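Local coordinates for Non-structural protein 2 (PDB 7F52) that is of unknown function but is a gammacoronavirus replicase product, probably cut from the viral polyprotein, at residues E366-L371 with K413-K418; R14-V19 with L72-D77; S451-K456 with Q503-V508. All coordinates share one frame; numbering follows the deposited sequence.

Interaction 1. Residues E366-L371 with K413-K418; sequences ERVVCL and KFVYAK
K413, L371 and F414 contribute most to the parallel pairing of E366-L371 with K413-K418, where V368, V369 and C370 face K413, F414 and V415. V369 brackets F414 in the usual parallel way: its N gives a hydrogen bond to K413 O (2.8 Å), and its O accepts V415 N. R367 O and V415 O extend the pattern, taking K413 N and L371 N.

K413 leans on the carboxylate arm of E366, its CB 3.8 Å from E366 CD. The lysine chain bends at chi2 and chi3, leaving K413 NZ 4.2 Å from E366 OE2, beyond a salt bridge; one water spans them, while E366 OE1 pairs with K408.

On the other side of the sheet L371 fits between the side chains of F414 and Y416. With CG anti to its carbonyl carbon (chi1 -59°), L371 CD1 reaches both F414 CB at 4.1 Å and Y416 CE1 at 3.9 Å. F414 runs alongside V369, pointing the same way, and its CD1 lies 3.7 Å from V369 CB. Opposite this group, V368 CG1 meets V415 CG2 at roughly a right angle.

Strand 412-415 lies between strand 357-371, to which it is parallel, and antiparallel strand 407-409, whose F407 ring meets F414. Helix 377-390 lies against the L371 and F414 side through I379 and L383, and strand 424-426 adds L426 against V369 and L371.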
loop_
_atom_site.group_PDB
_atom_site.type_symbol
_atom_site.label_atom_id
_atom_site.label_comp_id
_atom_site.label_asym_id
_atom_site.label_seq_id
_atom_site.Cartn_x
_atom_site.Cartn_y
_atom_site.Cartn_z
ATOM N N GLU A 366 5.178 29.166 -4.608
ATOM C CA GLU A 366 6.144 30.174 -4.217
ATOM C C GLU A 366 5.580 30.985 -3.052
ATOM O O GLU A 366 4.372 30.980 -2.778
ATOM C CB GLU A 366 6.510 31.076 -5.403
ATOM C CG GLU A 366 5.540 32.201 -5.601
ATOM C CD GLU A 366 5.751 32.951 -6.899
ATOM O OE1 GLU A 366 6.837 32.791 -7.520
ATOM O OE2 GLU A 366 4.810 33.691 -7.291
ATOM N N ARG A 367 6.474 31.691 -2.382
ATOM C CA ARG A 367 6.147 32.431 -1.181
ATOM C C ARG A 367 6.375 33.932 -1.454
ATOM O O ARG A 367 7.504 34.363 -1.726
ATOM C CB ARG A 367 7.027 31.922 -0.051
ATOM C CG ARG A 367 6.483 31.979 1.326
ATOM C CD ARG A 367 7.672 31.747 2.224
ATOM N NE ARG A 367 7.339 31.307 3.568
ATOM C CZ ARG A 367 8.247 30.898 4.447
ATOM N NH1 ARG A 367 9.535 30.872 4.116
ATOM N NH2 ARG A 367 7.856 30.488 5.646
ATOM N N VAL A 368 5.311 34.720 -1.409
ATOM C CA VAL A 368 5.423 36.098 -1.820
ATOM C C VAL A 368 5.650 37.033 -0.637
ATOM O O VAL A 368 4.836 37.116 0.286
ATOM C CB VAL A 368 4.186 36.569 -2.596
ATOM C CG1 VAL A 368 4.388 38.011 -3.056
ATOM C CG2 VAL A 368 3.896 35.655 -3.782
ATOM N N VAL A 369 6.771 37.743 -0.702
ATOM C CA VAL A 369 7.208 38.673 0.338
ATOM C C VAL A 369 7.173 40.136 -0.118
ATOM O O VAL A 369 7.762 40.503 -1.149
ATOM C CB VAL A 369 8.622 38.349 0.779
ATOM C CG1 VAL A 369 8.995 39.181 1.997
ATOM C CG2 VAL A 369 8.738 36.857 1.074
ATOM N N CYS A 370 6.474 40.969 0.641
ATOM C CA CYS A 370 6.395 42.386 0.312
ATOM C C CYS A 370 7.522 43.209 0.969
ATOM O O CYS A 370 7.614 43.251 2.193
ATOM C CB CYS A 370 5.040 42.942 0.732
ATOM S SG CYS A 370 4.935 44.717 0.492
ATOM N N LEU A 371 8.375 43.847 0.162
ATOM C CA LEU A 371 9.402 44.765 0.690
ATOM C C LEU A 371 8.850 46.171 0.898
ATOM O O LEU A 371 9.064 47.061 0.072
ATOM C CB LEU A 371 10.611 44.838 -0.245
ATOM C CG LEU A 371 11.277 43.481 -0.452
ATOM C CD1 LEU A 371 12.354 43.529 -1.523
ATOM C CD2 LEU A 371 11.848 42.983 0.871
ATOM N N LYS A 413 8.949 35.128 -4.201
ATOM C CA LYS A 413 8.769 36.264 -5.083
ATOM C C LYS A 413 8.775 37.534 -4.232
ATOM O O LYS A 413 8.000 37.641 -3.271
ATOM C CB LYS A 413 7.474 36.153 -5.888
ATOM C CG LYS A 413 7.528 37.040 -7.116
ATOM C CD LYS A 413 6.187 37.663 -7.407
ATOM C CE LYS A 413 5.726 37.382 -8.815
ATOM N NZ LYS A 413 4.235 37.531 -8.882
ATOM N N PHE A 414 9.661 38.479 -4.560
ATOM C CA PHE A 414 9.708 39.774 -3.851
ATOM C C PHE A 414 8.984 40.871 -4.632
ATOM O O PHE A 414 9.276 41.124 -5.803
ATOM C CB PHE A 414 11.151 40.187 -3.562
ATOM C CG PHE A 414 11.836 39.284 -2.592
ATOM C CD1 PHE A 414 11.573 39.382 -1.231
ATOM C CD2 PHE A 414 12.698 38.293 -3.040
ATOM C CE1 PHE A 414 12.170 38.508 -0.319
ATOM C CE2 PHE A 414 13.293 37.413 -2.146
ATOM C CZ PHE A 414 13.032 37.524 -0.777
ATOM N N VAL A 415 8.004 41.484 -3.978
ATOM C CA VAL A 415 7.236 42.578 -4.558
ATOM C C VAL A 415 7.175 43.814 -3.667
ATOM O O VAL A 415 7.091 43.707 -2.430
ATOM C CB VAL A 415 5.719 42.222 -4.669
ATOM C CG1 VAL A 415 5.511 41.077 -5.623
ATOM C CG2 VAL A 415 5.132 41.876 -3.299
ATOM N N TYR A 416 7.046 44.986 -4.277
ATOM C CA TYR A 416 7.066 46.248 -3.497
ATOM C C TYR A 416 5.675 46.797 -3.177
ATOM O O TYR A 416 5.559 47.451 -2.151
ATOM C CB TYR A 416 7.907 47.282 -4.237
ATOM C CG TYR A 416 9.346 46.882 -4.404
ATOM C CD1 TYR A 416 10.270 47.109 -3.405
ATOM C CD2 TYR A 416 9.781 46.259 -5.554
ATOM C CE1 TYR A 416 11.592 46.742 -3.552
ATOM C CE2 TYR A 416 11.099 45.888 -5.719
ATOM C CZ TYR A 416 12.008 46.133 -4.716
ATOM O OH TYR A 416 13.306 45.765 -4.869
ATOM N N ALA A 417 4.675 46.566 -4.025
ATOM C CA ALA A 417 3.313 47.105 -3.789
ATOM C C ALA A 417 2.750 46.368 -2.576
ATOM O O ALA A 417 3.202 45.251 -2.350
ATOM C CB ALA A 417 2.518 47.069 -5.061
ATOM N N LYS A 418 1.772 46.983 -1.894
ATOM C CA LYS A 418 1.141 46.515 -0.625
ATOM C C LYS A 418 0.677 45.065 -0.676
ATOM O O LYS A 418 1.035 44.327 0.261
ATOM C CB LYS A 418 -0.124 47.286 -0.247
ATOM C CG LYS A 418 -0.795 46.807 1.033
ATOM C CD LYS A 418 -2.223 47.280 1.179
ATOM C CE LYS A 418 -3.229 46.155 1.078
ATOM N NZ LYS A 418 -4.132 46.335 -0.083
HETATM O O HOH W 1 3.938 35.125 -9.957
#

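Interaction 2. Residues R14-V19 with L72-D77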
loop_
_atom_site.group_PDB
_atom_site.type_symbol
_atom_site.label_atom_id
_atom_site.label_comp_id
_atom_site.label_asym_id
_atom_site.label_seq_id
_atom_site.Cartn_x
_atom_site.Cartn_y
_atom_site.Cartn_z
ATOM N N ARG A 14 -2.058 -51.351 -17.282
ATOM C CA ARG A 14 -2.944 -50.515 -18.089
ATOM C C ARG A 14 -2.475 -50.360 -19.533
ATOM O O ARG A 14 -1.283 -50.175 -19.789
ATOM C CB ARG A 14 -3.064 -49.134 -17.434
ATOM C CG ARG A 14 -4.476 -48.710 -17.081
ATOM C CD ARG A 14 -4.499 -48.027 -15.719
ATOM N NE ARG A 14 -3.242 -47.333 -15.449
ATOM C CZ ARG A 14 -2.670 -47.237 -14.249
ATOM N NH1 ARG A 14 -3.248 -47.790 -13.188
ATOM N NH2 ARG A 14 -1.522 -46.581 -14.106
ATOM N N ASP A 15 -3.402 -50.438 -20.484
ATOM C CA ASP A 15 -2.984 -50.306 -21.873
ATOM C C ASP A 15 -3.318 -48.962 -22.498
ATOM O O ASP A 15 -4.429 -48.439 -22.395
ATOM C CB ASP A 15 -3.561 -51.415 -22.755
ATOM C CG ASP A 15 -3.193 -51.226 -24.224
ATOM O OD1 ASP A 15 -1.985 -51.332 -24.548
ATOM O OD2 ASP A 15 -4.098 -50.997 -25.063
ATOM N N VAL A 16 -2.298 -48.440 -23.164
ATOM C CA VAL A 16 -2.336 -47.223 -23.943
ATOM C C VAL A 16 -3.345 -47.249 -25.100
ATOM O O VAL A 16 -3.310 -48.149 -25.937
ATOM C CB VAL A 16 -0.935 -46.968 -24.511
ATOM C CG1 VAL A 16 -0.870 -45.642 -25.193
ATOM C CG2 VAL A 16 0.093 -47.054 -23.399
ATOM N N ILE A 17 -4.235 -46.258 -25.145
ATOM C CA ILE A 17 -5.120 -46.068 -26.294
ATOM C C ILE A 17 -4.485 -45.088 -27.275
ATOM O O ILE A 17 -4.113 -43.979 -26.896
ATOM C CB ILE A 17 -6.512 -45.537 -25.883
ATOM C CG1 ILE A 17 -7.217 -46.517 -24.944
ATOM C CG2 ILE A 17 -7.366 -45.277 -27.114
ATOM C CD1 ILE A 17 -6.935 -46.301 -23.466
ATOM N N LEU A 18 -4.353 -45.493 -28.532
ATOM C CA LEU A 18 -3.749 -44.619 -29.535
ATOM C C LEU A 18 -4.750 -43.595 -30.069
ATOM O O LEU A 18 -5.947 -43.871 -30.164
ATOM C CB LEU A 18 -3.179 -45.435 -30.696
ATOM C CG LEU A 18 -2.030 -46.394 -30.386
ATOM C CD1 LEU A 18 -1.399 -46.897 -31.679
ATOM C CD2 LEU A 18 -0.996 -45.721 -29.498
ATOM N N VAL A 19 -4.247 -42.409 -30.403
ATOM C CA VAL A 19 -5.053 -41.328 -30.972
ATOM C C VAL A 19 -4.221 -40.554 -31.998
ATOM O O VAL A 19 -3.048 -40.270 -31.758
ATOM C CB VAL A 19 -5.556 -40.344 -29.885
ATOM C CG1 VAL A 19 -6.433 -39.268 -30.501
ATOM C CG2 VAL A 19 -6.313 -41.075 -28.780
ATOM N N LEU A 72 -5.154 -44.182 -20.616
ATOM C CA LEU A 72 -3.848 -43.731 -21.084
ATOM C C LEU A 72 -3.922 -43.422 -22.563
ATOM O O LEU A 72 -4.560 -44.152 -23.317
ATOM C CB LEU A 72 -2.776 -44.787 -20.804
ATOM C CG LEU A 72 -2.068 -44.665 -19.452
ATOM C CD1 LEU A 72 -1.699 -46.035 -18.898
ATOM C CD2 LEU A 72 -0.826 -43.781 -19.580
ATOM N N LEU A 73 -3.283 -42.336 -22.982
ATOM C CA LEU A 73 -3.409 -41.886 -24.361
ATOM C C LEU A 73 -2.060 -41.580 -24.975
ATOM O O LEU A 73 -1.204 -40.973 -24.342
ATOM C CB LEU A 73 -4.308 -40.650 -24.448
ATOM C CG LEU A 73 -5.632 -40.658 -23.674
ATOM C CD1 LEU A 73 -6.329 -39.304 -23.773
ATOM C CD2 LEU A 73 -6.559 -41.781 -24.150
ATOM N N LYS A 74 -1.898 -41.983 -26.229
ATOM C CA LYS A 74 -0.646 -41.833 -26.966
ATOM C C LYS A 74 -0.912 -41.131 -28.292
ATOM O O LYS A 74 -1.695 -41.605 -29.112
ATOM C CB LYS A 74 -0.020 -43.208 -27.200
ATOM C CG LYS A 74 1.300 -43.291 -27.938
ATOM C CD LYS A 74 2.268 -42.214 -27.566
ATOM C CE LYS A 74 3.418 -42.180 -28.570
ATOM N NZ LYS A 74 3.006 -41.570 -29.870
ATOM N N GLY A 75 -0.272 -39.993 -28.501
ATOM C CA GLY A 75 -0.449 -39.272 -29.743
ATOM C C GLY A 75 0.342 -40.006 -30.802
ATOM O O GLY A 75 1.541 -40.237 -30.639
ATOM N N VAL A 76 -0.327 -40.380 -31.887
ATOM C CA VAL A 76 0.351 -41.071 -32.981
ATOM C C VAL A 76 0.244 -40.668 -34.451
ATOM O O VAL A 76 -0.653 -41.113 -35.181
ATOM C CB VAL A 76 -0.087 -42.551 -33.177
ATOM C CG1 VAL A 76 0.378 -43.410 -32.004
ATOM C CG2 VAL A 76 -1.591 -42.662 -33.350
ATOM N N ASP A 77 1.157 -39.777 -34.832
ATOM C CA ASP A 77 1.248 -39.217 -36.201
ATOM C C ASP A 77 1.867 -40.167 -37.221
ATOM O O ASP A 77 1.465 -40.121 -38.391
ATOM C CB ASP A 77 2.223 -38.042 -36.226
ATOM C CG ASP A 77 2.701 -37.701 -37.619
ATOM O OD1 ASP A 77 1.995 -38.051 -38.578
ATOM O OD2 ASP A 77 3.772 -37.087 -37.731
#
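I17 and V19 of segment R14-V19 grip segment L72-D77 through four backbone hydrogen bonds, a compact example of how alternate residues of one parallel strand carry all the bonds to its neighbour. I17 N reaches L72 O and I17 O receives K74 N, bracketing L73; V19 N then reaches K74 O, and V19 O takes V76 N at 2.7 Å, bracketing G75. The short strand axes lie 4.7 Å apart and twist by 35°.

I17, L73 and V19 form the buried face. L73 sets CD2 4.1 Å from I17 CB. V19 stands opposite G75, which has no side chain to meet it; the side chain of V19 comes nearest to the K74 carbonyl, V19 CB to K74 O 4.1 Å.

Side chains meet most closely on the other face, around K74, although it is partly exposed. L18 and K74 lie side by side, pointing the same way, with L18 CD2 3.5 Å from K74 CB; the lysine's CG stands anti to its backbone N (chi1 -179°) and the chain then bends, its end leading away from R14-V19. V16 reaches the K74 chain with its CG1, crossing it obliquely. L18 CD2 also touches V76 CG1 at 3.7 Å, the two side chains meeting at about a right angle.

L72, more enclosed by this contact than any other residue, packs against R14 and V16. Its CD1 lies 3.7 Å from R14 CB and at the guanidinium edge. The solvent side is here: R14 and D15 are exposed, and D15 points away.

Strand 69-75 is the middle strand of a three-stranded mixed sheet, parallel to 17-19 and antiparallel to 62-66. L73 also touches F62 and F64 of strand 62-66 and F101 of a loop, while the backbone of L18 bonds to K86 and its side chain touches V87.

Interaction 3. Residues S451-K456 with Q503-V508; sequences SSLTEK and QVIYKV
T454 and Y506 bring the backbones of S451-K456 and Q503-V508 nearest, their CA atoms 6.1 Å apart, where the start of one helix meets the end of another. T454 is the N-cap of helix 455-467, its OG1 bonded to S457 N. Opposite it, near the end of helix 497-505, a type I beta turn runs from I505 to V508, closed by V508 N to I505 O. No direct hydrogen bond joins the segments; side-chain packing centred on Y506, and one water, link them.

The Y506 CG stands anti to its carbonyl carbon (chi1 -48°), and the ring reaches the backbone of T454 and E455, with E455 N over one face. E455 CB sits over a face in a CH-pi contact, 4.1 Å from the Y506 ring centroid and 24° off the normal, displaced toward the rim. The opposite face is occupied by CG2 of the preceding I505, over the ring centre, so the tyrosine is sandwiched between aliphatic groups.

L453 comes to the ring edge. Its CG lies near the ring plane, 4.0 Å from Y506 CD1, and its CD2 touches I505 CG1 at 3.9 Å; in both pairs the side chains cross at about a right angle. L453 also packs on I486 and F512, and I505 on L555, tying this surface contact to helices 478-491, 511-519 and 553-561.

One water completes the join, donating to L453 O at 2.9 Å and to Y506 O at 2.9 Å.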
loop_
_atom_site.group_PDB
_atom_site.type_symbol
_atom_site.label_atom_id
_atom_site.label_comp_id
_atom_site.label_asym_id
_atom_site.label_seq_id
_atom_site.Cartn_x
_atom_site.Cartn_y
_atom_site.Cartn_z
ATOM N N SER A 451 27.932 40.713 13.059
ATOM C CA SER A 451 27.831 41.783 14.067
ATOM C C SER A 451 28.992 41.852 15.079
ATOM O O SER A 451 29.145 42.845 15.798
ATOM C CB SER A 451 26.497 41.679 14.811
ATOM O OG SER A 451 26.475 40.549 15.662
ATOM N N SER A 452 29.814 40.808 15.106
ATOM C CA SER A 452 31.065 40.806 15.870
ATOM C C SER A 452 32.238 40.255 15.058
ATOM O O SER A 452 32.051 39.452 14.137
ATOM C CB SER A 452 30.888 39.982 17.139
ATOM O OG SER A 452 32.016 39.147 17.343
ATOM N N LEU A 453 33.447 40.686 15.393
ATOM C CA LEU A 453 34.633 40.106 14.778
ATOM C C LEU A 453 35.071 38.874 15.569
ATOM O O LEU A 453 35.358 38.960 16.765
ATOM C CB LEU A 453 35.769 41.123 14.701
ATOM C CG LEU A 453 37.049 40.582 14.058
ATOM C CD1 LEU A 453 36.739 40.155 12.640
ATOM C CD2 LEU A 453 38.200 41.608 14.081
ATOM N N THR A 454 35.078 37.724 14.901
ATOM C CA THR A 454 35.557 36.465 15.473
ATOM C C THR A 454 36.294 35.706 14.377
ATOM O O THR A 454 36.269 36.125 13.224
ATOM C CB THR A 454 34.418 35.589 16.017
ATOM O OG1 THR A 454 33.662 35.065 14.918
ATOM C CG2 THR A 454 33.498 36.378 16.949
ATOM N N GLU A 455 36.931 34.588 14.710
ATOM C CA GLU A 455 37.726 33.903 13.699
ATOM C C GLU A 455 36.862 33.061 12.739
ATOM O O GLU A 455 37.305 32.771 11.620
ATOM C CB GLU A 455 38.823 33.039 14.339
ATOM C CG GLU A 455 38.549 31.543 14.407
ATOM C CD GLU A 455 39.820 30.726 14.662
ATOM O OE1 GLU A 455 40.738 30.785 13.807
ATOM O OE2 GLU A 455 39.910 30.052 15.717
ATOM N N LYS A 456 35.644 32.686 13.153
ATOM C CA LYS A 456 34.742 31.953 12.257
ATOM C C LYS A 456 33.995 32.962 11.390
ATOM O O LYS A 456 33.648 32.680 10.240
ATOM C CB LYS A 456 33.750 31.056 13.024
ATOM C CG LYS A 456 32.444 31.726 13.474
ATOM C CD LYS A 456 31.405 30.686 13.922
ATOM C CE LYS A 456 30.194 31.319 14.642
ATOM N NZ LYS A 456 29.329 32.184 13.780
ATOM N N GLN A 503 46.998 35.920 15.631
ATOM C CA GLN A 503 47.191 35.586 17.030
ATOM C C GLN A 503 46.804 36.756 17.931
ATOM O O GLN A 503 46.556 36.572 19.119
ATOM C CB GLN A 503 48.630 35.135 17.266
ATOM C CG GLN A 503 48.872 33.715 16.750
ATOM C CD GLN A 503 50.273 33.195 17.014
ATOM O OE1 GLN A 503 51.102 33.879 17.621
ATOM N NE2 GLN A 503 50.552 31.984 16.543
ATOM N N VAL A 504 46.709 37.953 17.362
ATOM C CA VAL A 504 46.047 39.047 18.063
ATOM C C VAL A 504 44.828 39.985 17.939
ATOM O O VAL A 504 44.436 40.636 18.920
ATOM C CB VAL A 504 46.876 40.330 17.998
ATOM C CG1 VAL A 504 46.342 41.349 18.989
ATOM C CG2 VAL A 504 48.327 40.019 18.308
ATOM N N ILE A 505 44.221 39.997 16.747
ATOM C CA ILE A 505 43.272 41.017 16.256
ATOM C C ILE A 505 41.979 40.697 17.069
ATOM O O ILE A 505 41.243 41.618 17.458
ATOM C CB ILE A 505 43.029 40.786 14.722
ATOM C CG1 ILE A 505 42.138 41.881 14.136
ATOM C CG2 ILE A 505 42.503 39.377 14.406
ATOM C CD1 ILE A 505 42.351 42.099 12.662
ATOM N N TYR A 506 41.713 39.424 17.359
ATOM C CA TYR A 506 40.477 39.053 18.042
ATOM C C TYR A 506 40.479 39.399 19.533
ATOM O O TYR A 506 39.479 39.204 20.218
ATOM C CB TYR A 506 40.179 37.558 17.827
ATOM C CG TYR A 506 40.307 37.128 16.386
ATOM C CD1 TYR A 506 39.418 37.598 15.422
ATOM C CD2 TYR A 506 41.319 36.261 15.984
ATOM C CE1 TYR A 506 39.534 37.224 14.095
ATOM C CE2 TYR A 506 41.446 35.875 14.661
ATOM C CZ TYR A 506 40.547 36.357 13.714
ATOM O OH TYR A 506 40.665 35.974 12.387
ATOM N N LYS A 507 41.596 39.920 20.022
ATOM C CA LYS A 507 41.707 40.297 21.427
ATOM C C LYS A 507 42.107 41.775 21.571
ATOM O O LYS A 507 42.548 42.201 22.643
ATOM C CB LYS A 507 42.871 39.552 22.082
ATOM C CG LYS A 507 42.505 38.152 22.611
ATOM C CD LYS A 507 43.640 37.139 22.420
ATOM C CE LYS A 507 44.998 37.819 22.302
ATOM N NZ LYS A 507 46.131 36.955 22.754
ATOM N N VAL A 508 41.960 42.546 20.496
ATOM C CA VAL A 508 42.087 44.001 20.580
ATOM C C VAL A 508 40.676 44.496 20.938
ATOM O O VAL A 508 39.771 44.486 20.105
ATOM C CB VAL A 508 42.506 44.614 19.230
ATOM C CG1 VAL A 508 42.516 46.135 19.307
ATOM C CG2 VAL A 508 43.865 44.085 18.791
HETATM O O HOH W 2 37.252 38.071 18.720
#

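The three contacts follow one another along an elongated chain: interaction 2 closes first, then interaction 1, then interaction 3. Interaction 2 lies on one side of the chain's centre and the other two on the opposite side; its centre is 88 Å from that of interaction 1 and 102 Å from that of interaction 3. Interactions 1 and 3 are closer, 37 Å between centres, yet their nearest atoms remain about 20 Å apart. They share no helix, strand or sheet: a three-stranded sheet, a larger mixed sheet and a group of helices each have one. Each therefore closes its own part of the fold locally, consistent with an extended protein built from successive compact units.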